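Local coordinates for protein alpha-Amylase (Thermotoga maritima, PDB 2B5D) that is a family 57 glycosyl hydrolase named alpha-amylase, with a curled, largely parallel beta sheet surrounded by helices, at residues Ala11-Val16 against Arg28-Ala33; Thr37-Leu42 against Leu114-Ser119; Met55-Pro60 against Asn123-Phe128. All coordinates share one frame; numbering follows the deposited sequence.

Contact 1 (Ala11-Val16 against Arg28-Ala33); sequences AHLPYV and RWLFEA
The loop that leaves parallel strand 3-11 turns back here onto the first turns of helix 27-47, the first beta-to-alpha connection of the family 57 glycosyl hydrolase fold, and L13 makes the meeting. Its methyl CD1 reaches the helix backbone and lies 3.6 Å from A33 CB. The same methyl is 3.8 Å from L30 CA and 4.0 Å from the L30 side-chain methyl CD2. One branch of a single leucine thus bridges two residues three apart on the helix, with W29 O at its margin, 4.3 Å from L13 CD1. The side chain of L13 leaves the loop with CG beside the backbone N and opposite the carbonyl carbon (chi1 -70°), and the extended chi2 of 166° carries CD1 forward to the helix.

Beside the contact, R28 and E32, one turn apart, form a salt bridge in which R28 NH1 donates to E32 OE1 at 2.9 Å; the carboxylate oxygen lies close to the guanidinium plane, yet the bond meets OE1 from above the carboxylate plane and is bent to 131°. E32 OE2 lies in plane at the edge of the W29 indole. Around the leucine, Y38 further along the helix and M64 of helix 59-66 also touch L13, while L61 of that second helix packs on L30.

No hydrogen bond or salt bridge crosses between 11-16 and 28-33, so here the loop meets the helix through van der Waals contact alone, concentrated on one methyl group.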
loop_
_atom_site.group_PDB
_atom_site.type_symbol
_atom_site.label_atom_id
_atom_site.label_comp_id
_atom_site.label_asym_id
_atom_site.label_seq_id
_atom_site.Cartn_x
_atom_site.Cartn_y
_atom_site.Cartn_z
ATOM N N ALA A 11 -11.696 -31.581 -0.696
ATOM C CA ALA A 11 -12.575 -30.518 -1.221
ATOM C C ALA A 11 -12.918 -29.509 -0.127
ATOM O O ALA A 11 -13.751 -29.748 0.778
ATOM C CB ALA A 11 -13.866 -31.104 -1.845
ATOM N N HIS A 12 -12.226 -28.387 -0.193
ATOM C CA HIS A 12 -12.395 -27.334 0.782
ATOM C C HIS A 12 -12.362 -25.951 0.139
ATOM O O HIS A 12 -11.560 -25.707 -0.764
ATOM C CB HIS A 12 -11.256 -27.406 1.798
ATOM C CG HIS A 12 -11.304 -26.305 2.806
ATOM N ND1 HIS A 12 -10.326 -25.340 2.913
ATOM C CD2 HIS A 12 -12.249 -25.985 3.725
ATOM C CE1 HIS A 12 -10.641 -24.501 3.887
ATOM N NE2 HIS A 12 -11.797 -24.879 4.404
ATOM N N LEU A 13 -13.228 -25.058 0.603
ATOM C CA LEU A 13 -13.069 -23.619 0.425
ATOM C C LEU A 13 -13.403 -22.922 1.726
ATOM O O LEU A 13 -14.276 -23.408 2.474
ATOM C CB LEU A 13 -13.936 -23.090 -0.729
ATOM C CG LEU A 13 -13.462 -23.533 -2.135
ATOM C CD1 LEU A 13 -14.503 -23.295 -3.230
ATOM C CD2 LEU A 13 -12.125 -22.841 -2.453
ATOM N N PRO A 14 -12.685 -21.814 2.026
ATOM C CA PRO A 14 -13.012 -20.976 3.189
ATOM C C PRO A 14 -14.469 -20.447 3.109
ATOM O O PRO A 14 -15.079 -20.380 2.015
ATOM C CB PRO A 14 -12.017 -19.832 3.117
ATOM C CG PRO A 14 -11.350 -19.927 1.669
ATOM C CD PRO A 14 -11.533 -21.316 1.230
ATOM N N TYR A 15 -15.074 -20.178 4.262
ATOM C CA TYR A 15 -16.420 -19.589 4.252
ATOM C C TYR A 15 -16.234 -18.125 3.854
ATOM O O TYR A 15 -15.604 -17.344 4.563
ATOM C CB TYR A 15 -17.085 -19.689 5.637
ATOM C CG TYR A 15 -18.512 -19.203 5.698
ATOM C CD1 TYR A 15 -18.812 -17.973 6.279
ATOM C CD2 TYR A 15 -19.570 -19.971 5.197
ATOM C CE1 TYR A 15 -20.102 -17.513 6.348
ATOM C CE2 TYR A 15 -20.900 -19.505 5.272
ATOM C CZ TYR A 15 -21.128 -18.275 5.838
ATOM O OH TYR A 15 -22.395 -17.775 5.933
ATOM N N VAL A 16 -16.767 -17.794 2.691
ATOM C CA VAL A 16 -16.741 -16.456 2.140
ATOM C C VAL A 16 -18.172 -16.159 1.788
ATOM O O VAL A 16 -18.735 -16.685 0.803
ATOM C CB VAL A 16 -15.849 -16.364 0.895
ATOM C CG1 VAL A 16 -16.188 -15.084 0.108
ATOM C CG2 VAL A 16 -14.352 -16.382 1.306
ATOM N N ARG A 28 -16.423 -15.800 -6.538
ATOM C CA ARG A 28 -16.169 -16.448 -7.832
ATOM C C ARG A 28 -15.300 -17.707 -7.697
ATOM O O ARG A 28 -15.361 -18.589 -8.546
ATOM C CB ARG A 28 -15.460 -15.485 -8.784
ATOM C CG ARG A 28 -16.275 -14.292 -9.232
ATOM C CD ARG A 28 -15.516 -13.483 -10.302
ATOM N NE ARG A 28 -15.834 -13.881 -11.684
ATOM C CZ ARG A 28 -15.217 -14.853 -12.367
ATOM N NH1 ARG A 28 -14.233 -15.558 -11.808
ATOM N NH2 ARG A 28 -15.582 -15.126 -13.621
ATOM N N TRP A 29 -14.467 -17.761 -6.654
ATOM C CA TRP A 29 -13.694 -18.959 -6.360
ATOM C C TRP A 29 -14.656 -20.153 -6.251
ATOM O O TRP A 29 -14.503 -21.153 -6.946
ATOM C CB TRP A 29 -12.900 -18.827 -5.056
ATOM C CG TRP A 29 -11.950 -17.640 -4.895
ATOM C CD1 TRP A 29 -11.570 -17.077 -3.701
ATOM C CD2 TRP A 29 -11.255 -16.891 -5.925
ATOM N NE1 TRP A 29 -10.695 -16.033 -3.916
ATOM C CE2 TRP A 29 -10.479 -15.894 -5.265
ATOM C CE3 TRP A 29 -11.208 -16.963 -7.338
ATOM C CZ2 TRP A 29 -9.660 -14.963 -5.970
ATOM C CZ3 TRP A 29 -10.389 -16.026 -8.050
ATOM C CH2 TRP A 29 -9.629 -15.048 -7.350
ATOM N N LEU A 30 -15.664 -20.005 -5.402
ATOM C CA LEU A 30 -16.728 -20.986 -5.264
ATOM C C LEU A 30 -17.367 -21.399 -6.596
ATOM O O LEU A 30 -17.551 -22.589 -6.874
ATOM C CB LEU A 30 -17.810 -20.436 -4.333
ATOM C CG LEU A 30 -18.599 -21.322 -3.361
ATOM C CD1 LEU A 30 -20.039 -20.912 -3.416
ATOM C CD2 LEU A 30 -18.443 -22.831 -3.569
ATOM N N PHE A 31 -17.709 -20.417 -7.419
ATOM C CA PHE A 31 -18.351 -20.703 -8.695
ATOM C C PHE A 31 -17.471 -21.465 -9.687
ATOM O O PHE A 31 -17.942 -22.383 -10.363
ATOM C CB PHE A 31 -18.897 -19.416 -9.313
ATOM C CG PHE A 31 -19.864 -18.681 -8.429
ATOM C CD1 PHE A 31 -19.978 -17.291 -8.514
ATOM C CD2 PHE A 31 -20.659 -19.373 -7.503
ATOM C CE1 PHE A 31 -20.887 -16.590 -7.683
ATOM C CE2 PHE A 31 -21.562 -18.698 -6.681
ATOM C CZ PHE A 31 -21.681 -17.304 -6.766
ATOM N N GLU A 32 -16.208 -21.081 -9.777
ATOM C CA GLU A 32 -15.234 -21.830 -10.563
ATOM C C GLU A 32 -15.031 -23.255 -10.022
ATOM O O GLU A 32 -15.027 -24.213 -10.797
ATOM C CB GLU A 32 -13.895 -21.087 -10.600
ATOM C CG GLU A 32 -13.892 -19.743 -11.357
ATOM C CD GLU A 32 -12.693 -18.833 -10.983
ATOM O OE1 GLU A 32 -12.441 -17.844 -11.717
ATOM O OE2 GLU A 32 -12.003 -19.107 -9.967
ATOM N N ALA A 33 -14.883 -23.401 -8.692
ATOM C CA ALA A 33 -14.802 -24.749 -8.071
ATOM C C ALA A 33 -16.005 -25.628 -8.394
ATOM O O ALA A 33 -15.837 -26.787 -8.728
ATOM C CB ALA A 33 -14.580 -24.660 -6.603
#

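Contact 2 (Thr37-Leu42 against Leu114-Ser119); sequences TYIPLL and LNVFRS
I39 CD1 meets the F117 ring obliquely, while the guanidinium of R118 on the same helix as F117 has L114 CD2 3.5 Å above one face, displaced toward the rim. I39 CD1 is 4.0 Å from F117 CB and 4.1 Å from ring atom F117 CD2, and the two side chains lie roughly perpendicular. With CG anti to the backbone N (chi1 -173°), the F117 ring is swung so that its CD2 lies next to that methyl. The ring also meets that of Y74, on helix 68-91.

These are two helices of the layer around the sheet, 27-47 and 97-119, far apart in sequence, and I39 is the residue of 37-42 that bridges to both V116 and F117. Its two branches divide the work: CD1 goes to the phenylalanine, and CG2 to V116, 3.9 Å from V116 CG1. The isoleucine and valine side chains run antiparallel alongside one another. The helix of I39 is kinked at P40, whose ring nitrogen carries no hydrogen to bond the turn before.

On helix 97-119, N115 O takes two donors from S119, the backbone N and, at 2.7 Å, the hydroxyl OG, which reach it from opposite faces of the carbonyl plane. R118 forms salt bridges with E75 and E79 of helix 68-91.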
loop_
_atom_site.group_PDB
_atom_site.type_symbol
_atom_site.label_atom_id
_atom_site.label_comp_id
_atom_site.label_asym_id
_atom_site.label_seq_id
_atom_site.Cartn_x
_atom_site.Cartn_y
_atom_site.Cartn_z
ATOM N N THR A 37 -14.721 -28.340 -10.945
ATOM C CA THR A 37 -14.424 -29.552 -10.168
ATOM C C THR A 37 -15.630 -30.312 -9.648
ATOM O O THR A 37 -15.784 -31.455 -9.982
ATOM C CB THR A 37 -13.419 -29.256 -9.022
ATOM O OG1 THR A 37 -12.271 -28.601 -9.560
ATOM C CG2 THR A 37 -12.968 -30.549 -8.342
ATOM N N TYR A 38 -16.491 -29.694 -8.840
ATOM C CA TYR A 38 -17.533 -30.477 -8.154
ATOM C C TYR A 38 -18.604 -31.119 -9.062
ATOM O O TYR A 38 -18.962 -32.298 -8.880
ATOM C CB TYR A 38 -18.186 -29.693 -7.015
ATOM C CG TYR A 38 -17.208 -28.971 -6.137
ATOM C CD1 TYR A 38 -16.016 -29.563 -5.746
ATOM C CD2 TYR A 38 -17.476 -27.692 -5.697
ATOM C CE1 TYR A 38 -15.111 -28.889 -4.943
ATOM C CE2 TYR A 38 -16.583 -27.013 -4.886
ATOM C CZ TYR A 38 -15.394 -27.615 -4.523
ATOM O OH TYR A 38 -14.497 -26.910 -3.719
ATOM N N ILE A 39 -19.112 -30.373 -10.039
ATOM C CA ILE A 39 -20.109 -30.957 -10.965
ATOM C C ILE A 39 -19.493 -31.963 -11.966
ATOM O O ILE A 39 -20.075 -33.010 -12.209
ATOM C CB ILE A 39 -20.999 -29.851 -11.649
ATOM C CG1 ILE A 39 -22.015 -29.290 -10.645
ATOM C CG2 ILE A 39 -21.703 -30.375 -12.924
ATOM C CD1 ILE A 39 -22.685 -27.943 -11.078
ATOM N N PRO A 40 -18.327 -31.642 -12.568
ATOM C CA PRO A 40 -17.640 -32.646 -13.396
ATOM C C PRO A 40 -17.288 -33.957 -12.653
ATOM O O PRO A 40 -17.237 -34.996 -13.285
ATOM C CB PRO A 40 -16.356 -31.930 -13.826
ATOM C CG PRO A 40 -16.690 -30.496 -13.782
ATOM C CD PRO A 40 -17.622 -30.354 -12.593
ATOM N N LEU A 41 -17.030 -33.909 -11.344
ATOM C CA LEU A 41 -16.949 -35.149 -10.544
ATOM C C LEU A 41 -18.268 -35.897 -10.539
ATOM O O LEU A 41 -18.316 -37.094 -10.781
ATOM C CB LEU A 41 -16.510 -34.874 -9.101
ATOM C CG LEU A 41 -15.058 -34.477 -8.830
ATOM C CD1 LEU A 41 -14.870 -34.209 -7.339
ATOM C CD2 LEU A 41 -14.062 -35.542 -9.320
ATOM N N LEU A 42 -19.340 -35.178 -10.267
ATOM C CA LEU A 42 -20.675 -35.726 -10.356
ATOM C C LEU A 42 -20.943 -36.347 -11.728
ATOM O O LEU A 42 -21.416 -37.468 -11.820
ATOM C CB LEU A 42 -21.708 -34.639 -10.030
ATOM C CG LEU A 42 -22.346 -34.602 -8.631
ATOM C CD1 LEU A 42 -21.585 -35.412 -7.603
ATOM C CD2 LEU A 42 -22.537 -33.182 -8.168
ATOM N N LEU A 114 -24.924 -26.490 -15.790
ATOM C CA LEU A 114 -26.043 -25.767 -15.158
ATOM C C LEU A 114 -27.274 -26.656 -15.059
ATOM O O LEU A 114 -28.072 -26.519 -14.127
ATOM C CB LEU A 114 -26.395 -24.509 -15.954
ATOM C CG LEU A 114 -26.849 -23.228 -15.251
ATOM C CD1 LEU A 114 -27.569 -22.334 -16.259
ATOM C CD2 LEU A 114 -27.711 -23.439 -14.008
ATOM N N ASN A 115 -27.393 -27.565 -16.027
ATOM C CA ASN A 115 -28.436 -28.578 -16.081
ATOM C C ASN A 115 -28.323 -29.643 -15.005
ATOM O O ASN A 115 -29.345 -30.093 -14.477
ATOM C CB ASN A 115 -28.390 -29.281 -17.418
ATOM C CG ASN A 115 -29.751 -29.465 -18.002
ATOM O OD1 ASN A 115 -30.261 -28.567 -18.686
ATOM N ND2 ASN A 115 -30.369 -30.620 -17.735
ATOM N N VAL A 116 -27.094 -30.073 -14.707
ATOM C CA VAL A 116 -26.853 -30.966 -13.572
ATOM C C VAL A 116 -27.214 -30.248 -12.279
ATOM O O VAL A 116 -27.857 -30.812 -11.409
ATOM C CB VAL A 116 -25.389 -31.478 -13.521
ATOM C CG1 VAL A 116 -25.069 -32.132 -12.173
ATOM C CG2 VAL A 116 -25.116 -32.450 -14.677
ATOM N N PHE A 117 -26.802 -28.992 -12.171
ATOM C CA PHE A 117 -27.094 -28.171 -11.011
ATOM C C PHE A 117 -28.597 -28.080 -10.768
ATOM O O PHE A 117 -29.048 -28.083 -9.618
ATOM C CB PHE A 117 -26.507 -26.787 -11.219
ATOM C CG PHE A 117 -26.606 -25.894 -10.026
ATOM C CD1 PHE A 117 -27.605 -24.937 -9.942
ATOM C CD2 PHE A 117 -25.674 -25.976 -9.003
ATOM C CE1 PHE A 117 -27.686 -24.084 -8.847
ATOM C CE2 PHE A 117 -25.753 -25.130 -7.903
ATOM C CZ PHE A 117 -26.763 -24.185 -7.827
ATOM N N ARG A 118 -29.356 -28.009 -11.865
ATOM C CA ARG A 118 -30.814 -27.960 -11.823
ATOM C C ARG A 118 -31.415 -29.319 -11.472
ATOM O O ARG A 118 -32.320 -29.366 -10.651
ATOM C CB ARG A 118 -31.391 -27.414 -13.136
ATOM C CG ARG A 118 -31.093 -25.928 -13.363
ATOM C CD ARG A 118 -31.925 -25.355 -14.504
ATOM N NE ARG A 118 -31.377 -24.108 -15.045
ATOM C CZ ARG A 118 -31.408 -22.932 -14.418
ATOM N NH1 ARG A 118 -30.893 -21.852 -14.994
ATOM N NH2 ARG A 118 -31.951 -22.835 -13.216
ATOM N N SER A 119 -30.903 -30.409 -12.056
ATOM C CA SER A 119 -31.257 -31.777 -11.633
ATOM C C SER A 119 -31.355 -31.973 -10.115
ATOM O O SER A 119 -32.094 -32.848 -9.651
ATOM C CB SER A 119 -30.226 -32.790 -12.127
ATOM O OG SER A 119 -29.886 -32.562 -13.470
#

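Contact 3 (Met55-Pro60 against Asn123-Phe128); sequences MSITPP and NILEGF
The end of strand 53-57 faces the N-terminal part of helix 125-134, with I57 and L125 nearest in backbone, their CA atoms 9.1 Å apart, and side chains span the gap. I57 CD1 sits over one face of the F128 ring in a CH-pi contact, 4.3 Å from the ring centroid and 26° off the normal. Its other branch, CG2, lies 4.2 Å from L125 CD2, so I57 straddles two residues of the helix. M55 comes to the same ring obliquely: its SD is 3.7 Å from F128 CE2 and 4.6 Å from the centroid, a Met-aromatic contact. The bend at chi3 (-67°) turns the M55 methyl CE back to the ring, also 3.7 Å from F128 CE2.

Strand 53-57 runs parallel between strands 3-11 and 137-142 in the curled sheet, which the helices surround as in the beta/alpha-barrel of this family. Helix 125-134 is the last helix of the beta-alpha-beta crossover that joins 53-57 to 137-142, and it covers the strand on this side. At the strand's end T58 takes the N-cap position of helix 59-66, whose M62 touches both I57 and L125. L42 of helix 27-47 packs on F128 as well.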
loop_
_atom_site.group_PDB
_atom_site.type_symbol
_atom_site.label_atom_id
_atom_site.label_comp_id
_atom_site.label_asym_id
_atom_site.label_seq_id
_atom_site.Cartn_x
_atom_site.Cartn_y
_atom_site.Cartn_z
ATOM N N MET A 55 -13.407 -38.806 -0.186
ATOM C CA MET A 55 -13.197 -37.366 -0.241
ATOM C C MET A 55 -13.708 -36.695 1.031
ATOM O O MET A 55 -14.533 -37.223 1.721
ATOM C CB MET A 55 -13.865 -36.747 -1.495
ATOM C CG MET A 55 -15.360 -36.824 -1.490
ATOM S SD MET A 55 -16.161 -36.189 -2.977
ATOM C CE MET A 55 -15.809 -34.416 -2.918
ATOM N N SER A 56 -13.143 -35.542 1.331
ATOM C CA SER A 56 -13.661 -34.617 2.320
ATOM C C SER A 56 -14.542 -33.634 1.589
ATOM O O SER A 56 -14.279 -33.288 0.419
ATOM C CB SER A 56 -12.499 -33.845 2.958
ATOM O OG SER A 56 -11.898 -32.987 1.998
ATOM N N ILE A 57 -15.617 -33.218 2.257
ATOM C CA ILE A 57 -16.318 -31.996 1.916
ATOM C C ILE A 57 -16.391 -31.260 3.231
ATOM O O ILE A 57 -17.130 -31.677 4.145
ATOM C CB ILE A 57 -17.700 -32.256 1.317
ATOM C CG1 ILE A 57 -17.557 -33.245 0.149
ATOM C CG2 ILE A 57 -18.325 -30.920 0.845
ATOM C CD1 ILE A 57 -18.842 -33.559 -0.577
ATOM N N THR A 58 -15.581 -30.200 3.353
ATOM C CA THR A 58 -15.393 -29.560 4.657
ATOM C C THR A 58 -16.681 -28.854 5.063
ATOM O O THR A 58 -17.557 -28.619 4.205
ATOM C CB THR A 58 -14.199 -28.642 4.666
ATOM O OG1 THR A 58 -14.491 -27.515 3.826
ATOM C CG2 THR A 58 -12.963 -29.407 4.142
ATOM N N PRO A 59 -16.868 -28.631 6.376
ATOM C CA PRO A 59 -18.089 -27.943 6.755
ATOM C C PRO A 59 -18.260 -26.522 6.132
ATOM O O PRO A 59 -19.374 -26.209 5.729
ATOM C CB PRO A 59 -18.051 -27.923 8.308
ATOM C CG PRO A 59 -17.136 -29.023 8.688
ATOM C CD PRO A 59 -16.072 -29.044 7.540
ATOM N N PRO A 60 -17.179 -25.681 6.040
ATOM C CA PRO A 60 -17.386 -24.380 5.353
ATOM C C PRO A 60 -17.951 -24.547 3.940
ATOM O O PRO A 60 -18.896 -23.847 3.564
ATOM C CB PRO A 60 -15.989 -23.771 5.323
ATOM C CG PRO A 60 -15.321 -24.375 6.580
ATOM C CD PRO A 60 -15.782 -25.804 6.517
ATOM N N ASN A 123 -28.826 -28.009 -5.106
ATOM C CA ASN A 123 -27.987 -28.509 -4.016
ATOM C C ASN A 123 -27.277 -29.781 -4.429
ATOM O O ASN A 123 -27.866 -30.861 -4.486
ATOM C CB ASN A 123 -28.689 -28.667 -2.652
ATOM C CG ASN A 123 -27.664 -28.762 -1.472
ATOM O OD1 ASN A 123 -28.039 -28.740 -0.301
ATOM N ND2 ASN A 123 -26.370 -28.840 -1.802
ATOM N N ILE A 124 -25.993 -29.611 -4.717
ATOM C CA ILE A 124 -25.198 -30.645 -5.338
ATOM C C ILE A 124 -24.661 -31.605 -4.272
ATOM O O ILE A 124 -24.150 -32.658 -4.604
ATOM C CB ILE A 124 -24.082 -30.037 -6.234
ATOM C CG1 ILE A 124 -23.083 -29.239 -5.390
ATOM C CG2 ILE A 124 -24.700 -29.187 -7.363
ATOM C CD1 ILE A 124 -21.868 -28.789 -6.145
ATOM N N LEU A 125 -24.810 -31.217 -3.005
ATOM C CA LEU A 125 -24.597 -32.087 -1.861
ATOM C C LEU A 125 -25.477 -33.333 -1.908
ATOM O O LEU A 125 -25.058 -34.425 -1.469
ATOM C CB LEU A 125 -24.840 -31.343 -0.541
ATOM C CG LEU A 125 -23.766 -30.341 -0.129
ATOM C CD1 LEU A 125 -24.045 -29.794 1.247
ATOM C CD2 LEU A 125 -22.364 -30.934 -0.197
ATOM N N GLU A 126 -26.689 -33.153 -2.430
ATOM C CA GLU A 126 -27.634 -34.229 -2.667
ATOM C C GLU A 126 -27.022 -35.256 -3.631
ATOM O O GLU A 126 -27.193 -36.464 -3.446
ATOM C CB GLU A 126 -28.941 -33.630 -3.201
ATOM C CG GLU A 126 -30.038 -34.616 -3.576
ATOM C CD GLU A 126 -31.343 -33.905 -4.007
ATOM O OE1 GLU A 126 -31.616 -33.843 -5.246
ATOM O OE2 GLU A 126 -32.080 -33.386 -3.114
ATOM N N GLY A 127 -26.294 -34.778 -4.639
ATOM C CA GLY A 127 -25.575 -35.658 -5.564
ATOM C C GLY A 127 -24.441 -36.433 -4.905
ATOM O O GLY A 127 -24.277 -37.625 -5.111
ATOM N N PHE A 128 -23.642 -35.753 -4.105
ATOM C CA PHE A 128 -22.578 -36.420 -3.387
ATOM C C PHE A 128 -23.116 -37.421 -2.358
ATOM O O PHE A 128 -22.503 -38.471 -2.121
ATOM C CB PHE A 128 -21.633 -35.392 -2.742
ATOM C CG PHE A 128 -20.737 -34.716 -3.732
ATOM C CD1 PHE A 128 -21.042 -33.431 -4.217
ATOM C CD2 PHE A 128 -19.600 -35.368 -4.214
ATOM C CE1 PHE A 128 -20.198 -32.792 -5.160
ATOM C CE2 PHE A 128 -18.757 -34.743 -5.145
ATOM C CZ PHE A 128 -19.059 -33.457 -5.624
#

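How the contacts relate
All three contacts are apolar across their segments, but they differ in burial. Contact 3, sheet to helix, and contact 2, helix to helix, are both buried, the latter although its centre lies about 17 Å from the chain centre; contact 1 is partly exposed although its centre is the nearest, at about 8 Å. Helix 27-47 serves both contact 1 and contact 2, joined along it by a probable hydrogen bond of 3.0 Å between A33 O and Y38 N. Contacts 1 and 3 meet at the sheet, where S56 OG is hydrogen-bonded to A11 N. Contacts 2 and 3 share an apolar seam, with F117 CD2 3.7 Å from I124 CG2. Aromatic rings take part in contacts 2 and 3, whereas contact 1 rests on aliphatic methyls.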